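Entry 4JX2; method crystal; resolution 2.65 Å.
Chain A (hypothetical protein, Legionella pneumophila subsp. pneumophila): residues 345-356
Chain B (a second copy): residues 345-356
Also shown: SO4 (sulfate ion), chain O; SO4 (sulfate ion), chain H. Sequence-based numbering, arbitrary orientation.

Chain A, residues 345-356: SIFLPDRPAIPG
Chain B (345-356) SIFLPDRPAIPG

How do the two backbones run past each other? Both copies are extended without forming regular helix or strand, and they lie antiparallel, their 346-to-355 directions 177° apart. Phi/psi values stay in the extended region, from -116/128 at A:Leu348 through -69/152 at A:Arg351 to -133/159 at A:Ile354; chain B follows closely, with -96/145, -71/153 and -129/161. The course changes at A:Gly356 (99/-8) and B:Gly356 (100/-21), where a CB would be jammed against the preceding carbonyl oxygen. In register, A:Ile346 CA lies 8.0 Å from B:Ile354 CA, and A:Leu348 CA lies 7.5 Å from B:Pro352 CA. Further along, A:Arg351 CA is 7.5 Å from B:Leu348 CA, and A:Ile354 CA is 7.8 Å from B:Ile346 CA. No hydrogen bond crosses between the stretches.

What, then, fills the space between them? Apolar side chains do, and 563 Å² is buried in total. A:Leu348 and B:Leu348 are the residues most covered by the other stretch, at 73 and 74 Å²; both are m,t (chi1/chi2 -68°/-169° in A:Leu348, -84°/-176° in B:Leu348). A:Leu348 CD2 lies 3.5 Å from B:Ile354 CG2 and 3.6 Å from B:Pro352 CG. Reciprocally, B:Leu348 CD2 approaches A:Ile354 CG2 to 3.4 Å and A:Pro352 CD to 4.1 Å. Although the CA-to-CB bond of B:Leu348 points sideways, its end comes nearer chain A.

How are the flanks closed? A:Ile346 and B:Ile346 are m,t and direct their CA-to-CB bonds toward the partner, while A:Ile354 and B:Ile354 are p,t. A:Ile346 CD1 packs 3.9 Å from B:Pro355 CD, matched by B:Ile346 CD1 at 3.8 Å from A:Pro355 CD. The rings of A:Pro355 and B:Pro355 are C-gamma exo; those of A:Pro349, B:Pro349, A:Pro352 and B:Pro352 are endo. The symmetry is approximate: A:Pro352 CG sits 3.7 Å from B:Pro349 CD, but B:Pro352 CG is 4.4 Å from A:Pro349 CD. A:Phe347, B:Phe347, A:Ala353 and B:Ala353 point away and make no contact with the other stretch.

What do the arginines contribute? Their aliphatic portions adjoin the leucines, with A:Arg351 CD 3.8 Å from B:Leu348 CD1 and B:Arg351 CD 4.4 Å from A:Leu348 CD1. Both adopt p,t,t, with chi4 near 78°, a fold that brings NH1 of A:Arg351 2.9 Å from O of A:Pro352, and NH1 of B:Arg351 2.9 Å from O of B:Pro352, in weak hydrogen bonds. Their backbone N atoms also meet sulfates: B:Arg351 N donates to O1 of the chain O sulfate at 2.9 Å, whereas A:Arg351 N reaches O3 of the chain H sulfate only weakly, at 3.5 Å.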

ATOM      1  N   SER A 345     -19.657   3.817 -13.021  1.00 37.91           N
ATOM      2  CA  SER A 345     -18.588   4.082 -12.066  1.00 35.67           C
ATOM      3  C   SER A 345     -18.958   3.564 -10.683  1.00 38.85           C
ATOM      4  O   SER A 345     -20.140   3.521 -10.324  1.00 38.92           O
ATOM      5  CB  SER A 345     -18.285   5.576 -12.005  1.00 35.84           C
ATOM      6  OG  SER A 345     -17.701   6.029 -13.214  1.00 40.48           O
ATOM      7  N   ILE A 346     -17.927   3.174  -9.921  1.00 33.56           N
ATOM      8  CA  ILE A 346     -17.999   2.669  -8.555  1.00 32.22           C
ATOM      9  C   ILE A 346     -17.445   3.742  -7.610  1.00 36.99           C
ATOM     10  O   ILE A 346     -16.376   4.273  -7.881  1.00 37.35           O
ATOM     11  CB  ILE A 346     -17.189   1.323  -8.413  1.00 33.39           C
ATOM     12  CG1 ILE A 346     -17.875   0.148  -9.152  1.00 34.02           C
ATOM     13  CG2 ILE A 346     -16.865   0.970  -6.941  1.00 30.00           C
ATOM     14  CD1 ILE A 346     -17.037  -1.183  -9.213  1.00 36.81           C
ATOM     15  N   PHE A 347     -18.135   4.002  -6.482  1.00 32.46           N
ATOM     16  CA  PHE A 347     -17.683   4.874  -5.418  1.00 32.01           C
ATOM     17  C   PHE A 347     -17.490   4.103  -4.135  1.00 36.62           C
ATOM     18  O   PHE A 347     -18.421   3.465  -3.635  1.00 37.57           O
ATOM     19  CB  PHE A 347     -18.652   6.038  -5.153  1.00 34.33           C
ATOM     20  CG  PHE A 347     -18.300   6.845  -3.922  1.00 34.55           C
ATOM     21  CD1 PHE A 347     -17.433   7.929  -4.003  1.00 36.80           C
ATOM     22  CD2 PHE A 347     -18.821   6.509  -2.676  1.00 35.88           C
ATOM     23  CE1 PHE A 347     -17.067   8.643  -2.852  1.00 36.68           C
ATOM     24  CE2 PHE A 347     -18.458   7.231  -1.531  1.00 37.52           C
ATOM     25  CZ  PHE A 347     -17.605   8.307  -1.633  1.00 34.73           C
ATOM     26  N   LEU A 348     -16.311   4.235  -3.556  1.00 31.96           N
ATOM     27  CA  LEU A 348     -16.013   3.615  -2.279  1.00 30.90           C
ATOM     28  C   LEU A 348     -15.763   4.695  -1.257  1.00 34.88           C
ATOM     29  O   LEU A 348     -14.975   5.617  -1.531  1.00 35.80           O
ATOM     30  CB  LEU A 348     -14.816   2.665  -2.356  1.00 30.80           C
ATOM     31  CG  LEU A 348     -14.987   1.391  -3.170  1.00 36.38           C
ATOM     32  CD1 LEU A 348     -13.845   0.477  -2.934  1.00 35.72           C
ATOM     33  CD2 LEU A 348     -16.239   0.661  -2.785  1.00 41.87           C
ATOM     34  N   PRO A 349     -16.446   4.651  -0.083  1.00 29.66           N
ATOM     35  CA  PRO A 349     -16.226   5.705   0.922  1.00 29.06           C
ATOM     36  C   PRO A 349     -14.861   5.596   1.569  1.00 32.94           C
ATOM     37  O   PRO A 349     -14.218   4.552   1.495  1.00 34.38           O
ATOM     38  CB  PRO A 349     -17.333   5.442   1.947  1.00 30.20           C
ATOM     39  CG  PRO A 349     -17.631   4.016   1.820  1.00 33.31           C
ATOM     40  CD  PRO A 349     -17.425   3.652   0.395  1.00 29.58           C
ATOM     41  N   ASP A 350     -14.448   6.640   2.256  1.00 28.96           N
ATOM     42  CA  ASP A 350     -13.206   6.600   3.013  1.00 28.34           C
ATOM     43  C   ASP A 350     -13.461   5.778   4.277  1.00 33.55           C
ATOM     44  O   ASP A 350     -14.577   5.266   4.470  1.00 33.13           O
ATOM     45  CB  ASP A 350     -12.733   8.025   3.334  1.00 29.90           C
ATOM     46  CG  ASP A 350     -12.195   8.838   2.151  1.00 43.92           C
ATOM     47  OD1 ASP A 350     -11.815   8.225   1.116  1.00 45.57           O
ATOM     48  OD2 ASP A 350     -12.094  10.077   2.282  1.00 49.25           O
ATOM     49  N   ARG A 351     -12.444   5.608   5.126  1.00 30.43           N
ATOM     50  CA  ARG A 351     -12.665   4.868   6.349  1.00 29.44           C
ATOM     51  C   ARG A 351     -13.586   5.683   7.277  1.00 35.70           C
ATOM     52  O   ARG A 351     -13.638   6.921   7.183  1.00 37.20           O
ATOM     53  CB  ARG A 351     -11.347   4.489   7.028  1.00 28.23           C
ATOM     54  CG  ARG A 351     -10.573   5.652   7.591  1.00 35.31           C
ATOM     55  CD  ARG A 351      -9.560   5.189   8.612  1.00 38.42           C
ATOM     56  NE  ARG A 351      -8.780   6.336   9.047  1.00 32.94           N
ATOM     57  CZ  ARG A 351      -9.216   7.222   9.927  1.00 37.75           C
ATOM     58  NH1 ARG A 351     -10.400   7.068  10.502  1.00 24.85           N
ATOM     59  NH2 ARG A 351      -8.477   8.274  10.233  1.00 22.29           N
ATOM     60  N   PRO A 352     -14.365   5.009   8.145  1.00 30.88           N
ATOM     61  CA  PRO A 352     -15.198   5.771   9.078  1.00 29.36           C
ATOM     62  C   PRO A 352     -14.368   6.508  10.137  1.00 32.31           C
ATOM     63  O   PRO A 352     -13.196   6.164  10.425  1.00 32.94           O
ATOM     64  CB  PRO A 352     -16.074   4.710   9.716  1.00 31.78           C
ATOM     65  CG  PRO A 352     -15.345   3.416   9.534  1.00 36.43           C
ATOM     66  CD  PRO A 352     -14.425   3.547   8.393  1.00 31.79           C
ATOM     67  N   ALA A 353     -14.984   7.530  10.724  1.00 27.35           N
ATOM     68  CA  ALA A 353     -14.384   8.250  11.830  1.00 26.45           C
ATOM     69  C   ALA A 353     -14.250   7.286  13.049  1.00 33.15           C
ATOM     70  O   ALA A 353     -15.144   6.474  13.331  1.00 31.83           O
ATOM     71  CB  ALA A 353     -15.228   9.448  12.183  1.00 26.87           C
ATOM     72  N   ILE A 354     -13.081   7.299  13.684  1.00 30.50           N
ATOM     73  CA  ILE A 354     -12.807   6.452  14.844  1.00 29.21           C
ATOM     74  C   ILE A 354     -12.155   7.314  15.930  1.00 35.95           C
ATOM     75  O   ILE A 354     -11.612   8.380  15.589  1.00 36.08           O
ATOM     76  CB  ILE A 354     -11.922   5.242  14.433  1.00 31.06           C
ATOM     77  CG1 ILE A 354     -10.577   5.667  13.768  1.00 29.40           C
ATOM     78  CG2 ILE A 354     -12.710   4.260  13.553  1.00 32.08           C
ATOM     79  CD1 ILE A 354      -9.502   4.556  13.742  1.00 19.43           C
ATOM     80  N   PRO A 355     -12.178   6.907  17.232  1.00 32.59           N
ATOM     81  CA  PRO A 355     -11.509   7.713  18.267  1.00 32.04           C
ATOM     82  C   PRO A 355     -10.077   8.108  17.870  1.00 33.58           C
ATOM     83  O   PRO A 355      -9.359   7.294  17.279  1.00 31.78           O
ATOM     84  CB  PRO A 355     -11.525   6.772  19.476  1.00 34.11           C
ATOM     85  CG  PRO A 355     -12.762   6.008  19.306  1.00 38.84           C
ATOM     86  CD  PRO A 355     -12.796   5.708  17.833  1.00 34.18           C
ATOM     87  N   GLY A 356      -9.707   9.370  18.138  1.00 29.84           N
ATOM     88  CA  GLY A 356      -8.400   9.914  17.768  1.00 29.00           C
ATOM     89  C   GLY A 356      -8.420  10.748  16.500  1.00 33.76           C
ATOM     90  O   GLY A 356      -7.412  11.365  16.149  1.00 34.38           O
TER
ATOM     91  N   SER B 345     -11.136  -2.094  22.260  1.00 32.17           N
ATOM     92  CA  SER B 345     -10.542  -2.383  20.960  1.00 30.29           C
ATOM     93  C   SER B 345     -11.367  -1.774  19.847  1.00 36.09           C
ATOM     94  O   SER B 345     -12.597  -1.884  19.839  1.00 37.06           O
ATOM     95  CB  SER B 345     -10.407  -3.886  20.746  1.00 29.64           C
ATOM     96  OG  SER B 345      -9.322  -4.387  21.496  1.00 33.03           O
ATOM     97  N   ILE B 346     -10.669  -1.164  18.886  1.00 31.80           N
ATOM     98  CA  ILE B 346     -11.234  -0.589  17.682  1.00 29.91           C
ATOM     99  C   ILE B 346     -11.103  -1.619  16.593  1.00 31.61           C
ATOM    100  O   ILE B 346     -10.077  -2.307  16.515  1.00 31.58           O
ATOM    101  CB  ILE B 346     -10.490   0.739  17.321  1.00 32.57           C
ATOM    102  CG1 ILE B 346     -10.820   1.861  18.330  1.00 32.66           C
ATOM    103  CG2 ILE B 346     -10.733   1.191  15.850  1.00 32.04           C
ATOM    104  CD1 ILE B 346      -9.992   3.142  18.175  1.00 36.18           C
ATOM    105  N   PHE B 347     -12.140  -1.731  15.749  1.00 26.56           N
ATOM    106  CA  PHE B 347     -12.112  -2.560  14.549  1.00 24.23           C
ATOM    107  C   PHE B 347     -12.566  -1.686  13.378  1.00 30.96           C
ATOM    108  O   PHE B 347     -13.608  -1.044  13.476  1.00 33.47           O
ATOM    109  CB  PHE B 347     -12.954  -3.830  14.705  1.00 24.83           C
ATOM    110  CG  PHE B 347     -12.516  -4.674  15.886  1.00 24.38           C
ATOM    111  CD1 PHE B 347     -11.491  -5.603  15.755  1.00 24.19           C
ATOM    112  CD2 PHE B 347     -13.099  -4.499  17.143  1.00 24.62           C
ATOM    113  CE1 PHE B 347     -11.032  -6.317  16.857  1.00 24.01           C
ATOM    114  CE2 PHE B 347     -12.643  -5.210  18.242  1.00 26.35           C
ATOM    115  CZ  PHE B 347     -11.616  -6.118  18.093  1.00 23.83           C
ATOM    116  N   LEU B 348     -11.746  -1.567  12.329  1.00 25.62           N
ATOM    117  CA  LEU B 348     -12.110  -0.815  11.138  1.00 26.28           C
ATOM    118  C   LEU B 348     -12.670  -1.786  10.094  1.00 33.66           C
ATOM    119  O   LEU B 348     -12.132  -2.899  10.016  1.00 34.25           O
ATOM    120  CB  LEU B 348     -10.881  -0.086  10.560  1.00 25.96           C
ATOM    121  CG  LEU B 348     -10.493   1.244  11.136  1.00 30.52           C
ATOM    122  CD1 LEU B 348      -9.332   1.807  10.354  1.00 30.13           C
ATOM    123  CD2 LEU B 348     -11.639   2.227  11.068  1.00 33.88           C
ATOM    124  N   PRO B 349     -13.677  -1.429   9.247  1.00 30.62           N
ATOM    125  CA  PRO B 349     -14.153  -2.406   8.252  1.00 30.51           C
ATOM    126  C   PRO B 349     -13.186  -2.620   7.101  1.00 36.86           C
ATOM    127  O   PRO B 349     -12.337  -1.779   6.827  1.00 35.53           O
ATOM    128  CB  PRO B 349     -15.443  -1.771   7.733  1.00 31.74           C
ATOM    129  CG  PRO B 349     -15.227  -0.334   7.881  1.00 35.53           C
ATOM    130  CD  PRO B 349     -14.472  -0.190   9.182  1.00 31.10           C
ATOM    131  N   ASP B 350     -13.358  -3.752   6.399  1.00 36.43           N
ATOM    132  CA  ASP B 350     -12.633  -4.062   5.178  1.00 36.88           C
ATOM    133  C   ASP B 350     -13.300  -3.266   4.057  1.00 42.96           C
ATOM    134  O   ASP B 350     -14.309  -2.589   4.324  1.00 44.19           O
ATOM    135  CB  ASP B 350     -12.671  -5.570   4.897  1.00 39.33           C
ATOM    136  CG  ASP B 350     -11.961  -6.460   5.908  1.00 60.71           C
ATOM    137  OD1 ASP B 350     -11.065  -5.954   6.634  1.00 62.64           O
ATOM    138  OD2 ASP B 350     -12.253  -7.672   5.933  1.00 70.47           O
ATOM    139  N   ARG B 351     -12.775  -3.319   2.803  1.00 38.30           N
ATOM    140  CA  ARG B 351     -13.471  -2.553   1.774  1.00 37.91           C
ATOM    141  C   ARG B 351     -14.830  -3.236   1.461  1.00 39.25           C
ATOM    142  O   ARG B 351     -14.983  -4.447   1.686  1.00 37.08           O
ATOM    143  CB  ARG B 351     -12.631  -2.330   0.512  1.00 38.30           C
ATOM    144  CG  ARG B 351     -12.360  -3.574  -0.238  1.00 45.57           C
ATOM    145  CD  ARG B 351     -12.012  -3.373  -1.691  1.00 38.98           C
ATOM    146  NE  ARG B 351     -11.647  -4.679  -2.252  1.00 36.49           N
ATOM    147  CZ  ARG B 351     -12.524  -5.622  -2.578  1.00 42.00           C
ATOM    148  NH1 ARG B 351     -13.831  -5.395  -2.458  1.00 20.22           N
ATOM    149  NH2 ARG B 351     -12.107  -6.786  -3.051  1.00 34.65           N
ATOM    150  N   PRO B 352     -15.851  -2.483   1.006  1.00 34.13           N
ATOM    151  CA  PRO B 352     -17.140  -3.133   0.749  1.00 33.55           C
ATOM    152  C   PRO B 352     -17.055  -4.150  -0.361  1.00 36.50           C
ATOM    153  O   PRO B 352     -16.149  -4.105  -1.194  1.00 36.54           O
ATOM    154  CB  PRO B 352     -18.076  -1.985   0.342  1.00 35.74           C
ATOM    155  CG  PRO B 352     -17.310  -0.776   0.357  1.00 40.36           C
ATOM    156  CD  PRO B 352     -15.884  -1.041   0.693  1.00 35.64           C
ATOM    157  N   ALA B 353     -18.009  -5.061  -0.385  1.00 32.86           N
ATOM    158  CA  ALA B 353     -18.133  -6.009  -1.482  1.00 32.25           C
ATOM    159  C   ALA B 353     -18.572  -5.191  -2.698  1.00 36.44           C
ATOM    160  O   ALA B 353     -19.481  -4.361  -2.577  1.00 35.05           O
ATOM    161  CB  ALA B 353     -19.146  -7.097  -1.129  1.00 33.04           C
ATOM    162  N   ILE B 354     -17.840  -5.311  -3.814  1.00 34.43           N
ATOM    163  CA  ILE B 354     -18.126  -4.548  -5.033  1.00 34.14           C
ATOM    164  C   ILE B 354     -18.186  -5.508  -6.222  1.00 39.95           C
ATOM    165  O   ILE B 354     -17.644  -6.617  -6.108  1.00 40.40           O
ATOM    166  CB  ILE B 354     -17.077  -3.421  -5.244  1.00 36.69           C
ATOM    167  CG1 ILE B 354     -15.622  -3.961  -5.224  1.00 36.76           C
ATOM    168  CG2 ILE B 354     -17.308  -2.271  -4.259  1.00 36.98           C
ATOM    169  CD1 ILE B 354     -14.579  -3.047  -5.833  1.00 33.09           C
ATOM    170  N   PRO B 355     -18.804  -5.116  -7.373  1.00 35.49           N
ATOM    171  CA  PRO B 355     -18.806  -6.002  -8.545  1.00 34.25           C
ATOM    172  C   PRO B 355     -17.410  -6.575  -8.888  1.00 34.38           C
ATOM    173  O   PRO B 355     -16.404  -5.873  -8.776  1.00 31.76           O
ATOM    174  CB  PRO B 355     -19.327  -5.080  -9.656  1.00 36.43           C
ATOM    175  CG  PRO B 355     -20.155  -4.089  -8.966  1.00 41.58           C
ATOM    176  CD  PRO B 355     -19.461  -3.827  -7.692  1.00 36.95           C
ATOM    177  N   GLY B 356     -17.362  -7.857  -9.279  1.00 30.61           N
ATOM    178  CA  GLY B 356     -16.110  -8.529  -9.615  1.00 29.62           C
ATOM    179  C   GLY B 356     -15.584  -9.392  -8.488  1.00 33.57           C
ATOM    180  O   GLY B 356     -14.771 -10.283  -8.744  1.00 34.13           O
TER
HETATM  181  S   SO4 O 502      -8.924  -3.227   3.031  1.00 48.15           S
HETATM  182  O1  SO4 O 502     -10.001  -4.128   2.575  1.00 48.07           O
HETATM  183  O2  SO4 O 502      -7.961  -2.953   1.940  1.00 43.93           O
HETATM  184  O3  SO4 O 502      -9.533  -1.986   3.514  1.00 51.74           O
HETATM  185  O4  SO4 O 502      -8.236  -3.803   4.173  1.00 49.83           O
HETATM  186  S   SO4 H 506      -8.726   4.351   3.142  1.00 80.48           S
HETATM  187  O1  SO4 H 506      -9.747   3.299   3.279  1.00 83.22           O
HETATM  188  O2  SO4 H 506      -8.222   4.387   1.718  1.00 78.79           O
HETATM  189  O3  SO4 H 506      -9.319   5.664   3.612  1.00 73.85           O
HETATM  190  O4  SO4 H 506      -7.605   3.932   3.994  1.00 81.22           O